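Local coordinates for protein Crov588 (Cafeteriavirus, PDB 6NYR) that is of unknown function but folds as a circular leucine-rich repeat protein built from FNIP repeats and may, like other such solenoids, serve as a binding scaffold, at residues 407-420 and 426-440. Sequence-based numbering, arbitrary orientation.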
# COMPACT_ATOMS: atom_id res chain seq x y z
N LEU A 407 12.71 -2.83 -26.20
CA LEU A 407 12.22 -3.44 -24.97
C LEU A 407 13.26 -3.35 -23.86
O LEU A 407 14.41 -3.74 -24.04
CB LEU A 407 11.87 -4.91 -25.20
CG LEU A 407 10.91 -5.54 -24.20
CD1 LEU A 407 9.50 -4.97 -24.35
CD2 LEU A 407 10.91 -7.06 -24.34
N THR A 408 12.84 -2.83 -22.70
CA THR A 408 13.68 -2.83 -21.52
C THR A 408 13.18 -3.75 -20.41
O THR A 408 13.98 -4.15 -19.56
CB THR A 408 13.78 -1.40 -20.94
OG1 THR A 408 12.47 -0.95 -20.56
CG2 THR A 408 14.38 -0.44 -21.95
N TYR A 409 11.90 -4.12 -20.43
CA TYR A 409 11.30 -4.90 -19.35
C TYR A 409 10.49 -6.03 -19.95
O TYR A 409 9.49 -5.79 -20.64
CB TYR A 409 10.40 -4.01 -18.48
CG TYR A 409 9.72 -4.73 -17.34
CD1 TYR A 409 8.59 -5.51 -17.56
CD2 TYR A 409 10.19 -4.62 -16.04
CE1 TYR A 409 7.96 -6.17 -16.52
CE2 TYR A 409 9.57 -5.28 -14.99
CZ TYR A 409 8.46 -6.05 -15.24
OH TYR A 409 7.83 -6.72 -14.21
N LEU A 410 10.89 -7.27 -19.67
CA LEU A 410 10.17 -8.45 -20.12
C LEU A 410 9.84 -9.31 -18.91
O LEU A 410 10.74 -9.72 -18.17
CB LEU A 410 10.97 -9.24 -21.15
CG LEU A 410 10.26 -10.51 -21.62
CD1 LEU A 410 8.88 -10.16 -22.18
CD2 LEU A 410 11.09 -11.24 -22.66
N GLU A 411 8.55 -9.58 -18.71
CA GLU A 411 8.06 -10.47 -17.67
C GLU A 411 7.33 -11.63 -18.33
O GLU A 411 6.32 -11.42 -19.02
CB GLU A 411 7.15 -9.72 -16.71
CG GLU A 411 6.41 -10.59 -15.70
CD GLU A 411 5.56 -9.78 -14.75
OE1 GLU A 411 5.42 -8.56 -14.96
OE2 GLU A 411 5.04 -10.36 -13.78
N LEU A 412 7.84 -12.84 -18.14
CA LEU A 412 7.19 -14.05 -18.63
C LEU A 412 6.36 -14.67 -17.50
O LEU A 412 6.72 -14.60 -16.32
CB LEU A 412 8.19 -15.08 -19.14
CG LEU A 412 8.93 -14.94 -20.46
CD1 LEU A 412 7.97 -14.47 -21.57
CD2 LEU A 412 10.14 -14.04 -20.38
N GLY A 413 5.24 -15.28 -17.87
CA GLY A 413 4.23 -15.70 -16.92
C GLY A 413 4.40 -17.13 -16.43
O GLY A 413 5.37 -17.82 -16.73
N HIS A 414 3.39 -17.58 -15.67
CA HIS A 414 3.45 -18.85 -14.96
C HIS A 414 3.90 -20.00 -15.85
O HIS A 414 4.80 -20.77 -15.48
CB HIS A 414 2.09 -19.15 -14.34
CG HIS A 414 2.10 -20.28 -13.35
ND1 HIS A 414 2.02 -21.60 -13.73
CD2 HIS A 414 2.19 -20.27 -12.00
CE1 HIS A 414 2.05 -22.36 -12.65
NE2 HIS A 414 2.16 -21.58 -11.59
N ASN A 415 3.27 -20.17 -17.01
CA ASN A 415 3.45 -21.39 -17.77
C ASN A 415 4.57 -21.33 -18.80
O ASN A 415 4.87 -22.36 -19.42
CB ASN A 415 2.15 -21.77 -18.51
CG ASN A 415 1.04 -22.19 -17.58
OD1 ASN A 415 1.25 -22.35 -16.37
ND2 ASN A 415 -0.15 -22.38 -18.13
N PHE A 416 5.18 -20.17 -19.03
CA PHE A 416 6.17 -20.09 -20.09
C PHE A 416 7.34 -21.02 -19.79
O PHE A 416 7.98 -20.91 -18.74
CB PHE A 416 6.68 -18.66 -20.27
CG PHE A 416 7.65 -18.53 -21.41
CD1 PHE A 416 7.20 -18.26 -22.69
CD2 PHE A 416 9.01 -18.70 -21.21
CE1 PHE A 416 8.08 -18.16 -23.74
CE2 PHE A 416 9.90 -18.60 -22.25
CZ PHE A 416 9.44 -18.32 -23.52
N ASN A 417 7.63 -21.93 -20.72
CA ASN A 417 8.74 -22.86 -20.57
C ASN A 417 9.22 -23.30 -21.95
O ASN A 417 9.36 -24.49 -22.23
CB ASN A 417 8.33 -24.06 -19.71
CG ASN A 417 9.50 -24.96 -19.37
OD1 ASN A 417 10.65 -24.52 -19.35
ND2 ASN A 417 9.21 -26.23 -19.12
N GLN A 418 9.48 -22.34 -22.82
CA GLN A 418 10.05 -22.61 -24.13
C GLN A 418 11.53 -22.26 -24.12
O GLN A 418 12.00 -21.48 -23.28
CB GLN A 418 9.34 -21.82 -25.23
CG GLN A 418 7.84 -22.08 -25.33
CD GLN A 418 7.51 -23.53 -25.59
OE1 GLN A 418 8.24 -24.23 -26.29
NE2 GLN A 418 6.42 -24.00 -25.00
N LYS A 419 12.27 -22.83 -25.06
CA LYS A 419 13.69 -22.55 -25.14
C LYS A 419 13.89 -21.10 -25.57
O LYS A 419 13.09 -20.54 -26.32
CB LYS A 419 14.38 -23.47 -26.14
CG LYS A 419 14.21 -24.97 -25.95
CD LYS A 419 15.17 -25.69 -26.91
CE LYS A 419 14.73 -27.10 -27.29
NZ LYS A 419 14.77 -28.10 -26.19
N ILE A 420 14.97 -20.49 -25.10
CA ILE A 420 15.34 -19.13 -25.48
C ILE A 420 16.75 -19.19 -26.04
O ILE A 420 17.70 -19.49 -25.30
CB ILE A 420 15.24 -18.15 -24.31
CG1 ILE A 420 13.83 -18.18 -23.73
CG2 ILE A 420 15.61 -16.74 -24.75
CD1 ILE A 420 13.54 -17.11 -22.72
N PRO A 426 16.34 -8.77 -26.88
CA PRO A 426 17.00 -7.62 -27.52
C PRO A 426 18.11 -7.04 -26.67
O PRO A 426 18.01 -6.98 -25.44
CB PRO A 426 15.86 -6.61 -27.70
CG PRO A 426 14.91 -6.94 -26.57
CD PRO A 426 14.98 -8.44 -26.40
N ASN A 427 19.19 -6.64 -27.34
CA ASN A 427 20.19 -5.79 -26.70
C ASN A 427 19.51 -4.50 -26.26
O ASN A 427 18.89 -3.80 -27.07
CB ASN A 427 21.34 -5.49 -27.65
CG ASN A 427 22.23 -6.70 -27.88
OD1 ASN A 427 22.70 -7.32 -26.93
ND2 ASN A 427 22.46 -7.02 -29.15
N GLY A 428 19.61 -4.19 -24.97
CA GLY A 428 18.87 -3.11 -24.36
C GLY A 428 17.94 -3.54 -23.25
O GLY A 428 17.52 -2.71 -22.43
N LEU A 429 17.60 -4.83 -23.18
CA LEU A 429 16.77 -5.33 -22.10
C LEU A 429 17.46 -5.11 -20.76
O LEU A 429 18.63 -5.46 -20.59
CB LEU A 429 16.47 -6.81 -22.31
CG LEU A 429 15.32 -7.36 -21.46
CD1 LEU A 429 13.99 -6.83 -22.02
CD2 LEU A 429 15.32 -8.87 -21.41
N VAL A 430 16.73 -4.54 -19.82
CA VAL A 430 17.25 -4.22 -18.50
C VAL A 430 16.69 -5.17 -17.44
O VAL A 430 17.43 -5.61 -16.55
CB VAL A 430 16.94 -2.75 -18.14
CG1 VAL A 430 17.43 -2.43 -16.73
CG2 VAL A 430 17.57 -1.82 -19.16
N HIS A 431 15.40 -5.49 -17.51
CA HIS A 431 14.74 -6.34 -16.53
C HIS A 431 14.17 -7.57 -17.21
O HIS A 431 13.39 -7.45 -18.16
CB HIS A 431 13.62 -5.59 -15.80
CG HIS A 431 14.10 -4.64 -14.75
ND1 HIS A 431 14.56 -3.38 -15.04
CD2 HIS A 431 14.20 -4.78 -13.41
CE1 HIS A 431 14.92 -2.77 -13.92
NE2 HIS A 431 14.71 -3.60 -12.92
N LEU A 432 14.56 -8.75 -16.73
CA LEU A 432 14.05 -10.01 -17.25
C LEU A 432 13.58 -10.86 -16.08
O LEU A 432 14.34 -11.09 -15.12
CB LEU A 432 15.12 -10.75 -18.05
CG LEU A 432 14.69 -12.12 -18.58
CD1 LEU A 432 13.38 -11.99 -19.36
CD2 LEU A 432 15.77 -12.74 -19.44
N SER A 433 12.35 -11.34 -16.16
CA SER A 433 11.72 -12.06 -15.06
C SER A 433 11.04 -13.30 -15.62
O SER A 433 10.18 -13.20 -16.50
CB SER A 433 10.71 -11.17 -14.33
OG SER A 433 10.19 -11.82 -13.18
N PHE A 434 11.44 -14.47 -15.12
CA PHE A 434 10.85 -15.74 -15.51
C PHE A 434 9.84 -16.20 -14.47
O PHE A 434 10.04 -16.02 -13.27
CB PHE A 434 11.92 -16.83 -15.68
CG PHE A 434 12.78 -16.65 -16.90
CD1 PHE A 434 12.29 -16.97 -18.15
CD2 PHE A 434 14.08 -16.19 -16.78
CE1 PHE A 434 13.07 -16.81 -19.27
CE2 PHE A 434 14.87 -16.04 -17.90
CZ PHE A 434 14.36 -16.34 -19.15
N GLY A 435 8.76 -16.81 -14.95
CA GLY A 435 7.69 -17.26 -14.09
C GLY A 435 7.94 -18.63 -13.50
O GLY A 435 9.05 -19.17 -13.52
N CYS A 436 6.87 -19.21 -12.96
CA CYS A 436 6.98 -20.46 -12.20
C CYS A 436 7.69 -21.54 -13.00
O CYS A 436 8.68 -22.12 -12.54
CB CYS A 436 5.58 -20.92 -11.79
SG CYS A 436 5.49 -22.48 -10.88
N LYS A 437 7.20 -21.83 -14.20
CA LYS A 437 7.54 -23.07 -14.89
C LYS A 437 8.81 -23.02 -15.73
O LYS A 437 9.27 -24.08 -16.18
CB LYS A 437 6.39 -23.50 -15.80
CG LYS A 437 5.12 -24.00 -15.13
CD LYS A 437 5.41 -25.33 -14.45
CE LYS A 437 4.13 -26.08 -14.14
NZ LYS A 437 3.67 -26.73 -15.43
N PHE A 438 9.40 -21.85 -15.97
CA PHE A 438 10.55 -21.81 -16.87
C PHE A 438 11.69 -22.64 -16.32
O PHE A 438 12.10 -22.48 -15.16
CB PHE A 438 11.02 -20.37 -17.09
CG PHE A 438 12.22 -20.28 -17.99
CD1 PHE A 438 12.08 -20.30 -19.36
CD2 PHE A 438 13.50 -20.20 -17.46
CE1 PHE A 438 13.18 -20.22 -20.19
CE2 PHE A 438 14.60 -20.12 -18.28
CZ PHE A 438 14.44 -20.13 -19.65
N ASN A 439 12.22 -23.54 -17.15
CA ASN A 439 13.28 -24.45 -16.75
C ASN A 439 13.99 -25.01 -17.98
O ASN A 439 14.10 -26.22 -18.14
CB ASN A 439 12.71 -25.58 -15.90
CG ASN A 439 13.78 -26.42 -15.24
OD1 ASN A 439 14.93 -26.00 -15.13
ND2 ASN A 439 13.42 -27.62 -14.81
N GLN A 440 14.47 -24.12 -18.84
CA GLN A 440 15.25 -24.49 -20.01
C GLN A 440 16.68 -23.98 -19.85
O GLN A 440 16.95 -23.02 -19.12
CB GLN A 440 14.64 -23.91 -21.29
CG GLN A 440 13.18 -24.28 -21.52
CD GLN A 440 12.98 -25.77 -21.77
OE1 GLN A 440 13.89 -26.46 -22.24
NE2 GLN A 440 11.79 -26.26 -21.48
O HOH W 1 7.74 -18.85 -16.98
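Cys-436 rests on one face of the His-414 imidazole, its CB 3.6 Å from the centroid of that ring in a CH-pi contact, while SG meets the ring obliquely. At the edge of the same ring, ND1 donates in plane to Asn-415 OD1, which fixes its rotation. Deeper in, Phe-438 carries Phe-434 CE1 over the centre of one face and the backbone N of Gln-440 over the other; Gln-418 O reaches its edge from the preceding coil, and its own CD1 lies at the edge of the Phe-416 ring, near that ring's plane. The Phe-434 ring receives Ile-420 CD1 at its edge, 3.5 Å from CE1. Phe-416 and Phe-438 run side by side and point the same way, as equivalent positions of successive coils that both hold CG anti to N (chi1 -177° and 179°).

The amides are linked from coil to coil by hydrogen bonds instead. Asn-417 OD1 accepts from Asn-439 N at 2.9 Å and from Gln-440 NE2 at 3.0 Å, the two donors arriving from opposite faces of its carbonyl plane. Asn-439 OD1 repeats this with Asn-461 and Gln-462, and Asn-395 OD1 serves Asn-417 and Gln-418, so the amides form a continuing row.

Strands 409-411 and 431-433 are parallel, 3° apart, and Leu-410 N donates nearly straight to His-431 O (2.9 Å). Thr-408 O is gripped twice, by Val-430 N and His-431 N. On one face of the strands Leu-410 and Leu-432 lie alongside each other in the core, whereas Tyr-409, Glu-411, His-431 and Ser-433 line the other. Past the strands, a water donates to Gly-413 O and Phe-416 O, joining the turn to the next coil through a weak bond from Gly-435 N.

Leucines and an asparagine row recurring beside short parallel strands are typical of a leucine-rich repeat solenoid; in this FNIP-repeat protein the strands recur every 22 residues, with phenylalanines in the core, and the solenoid is curved into a ring.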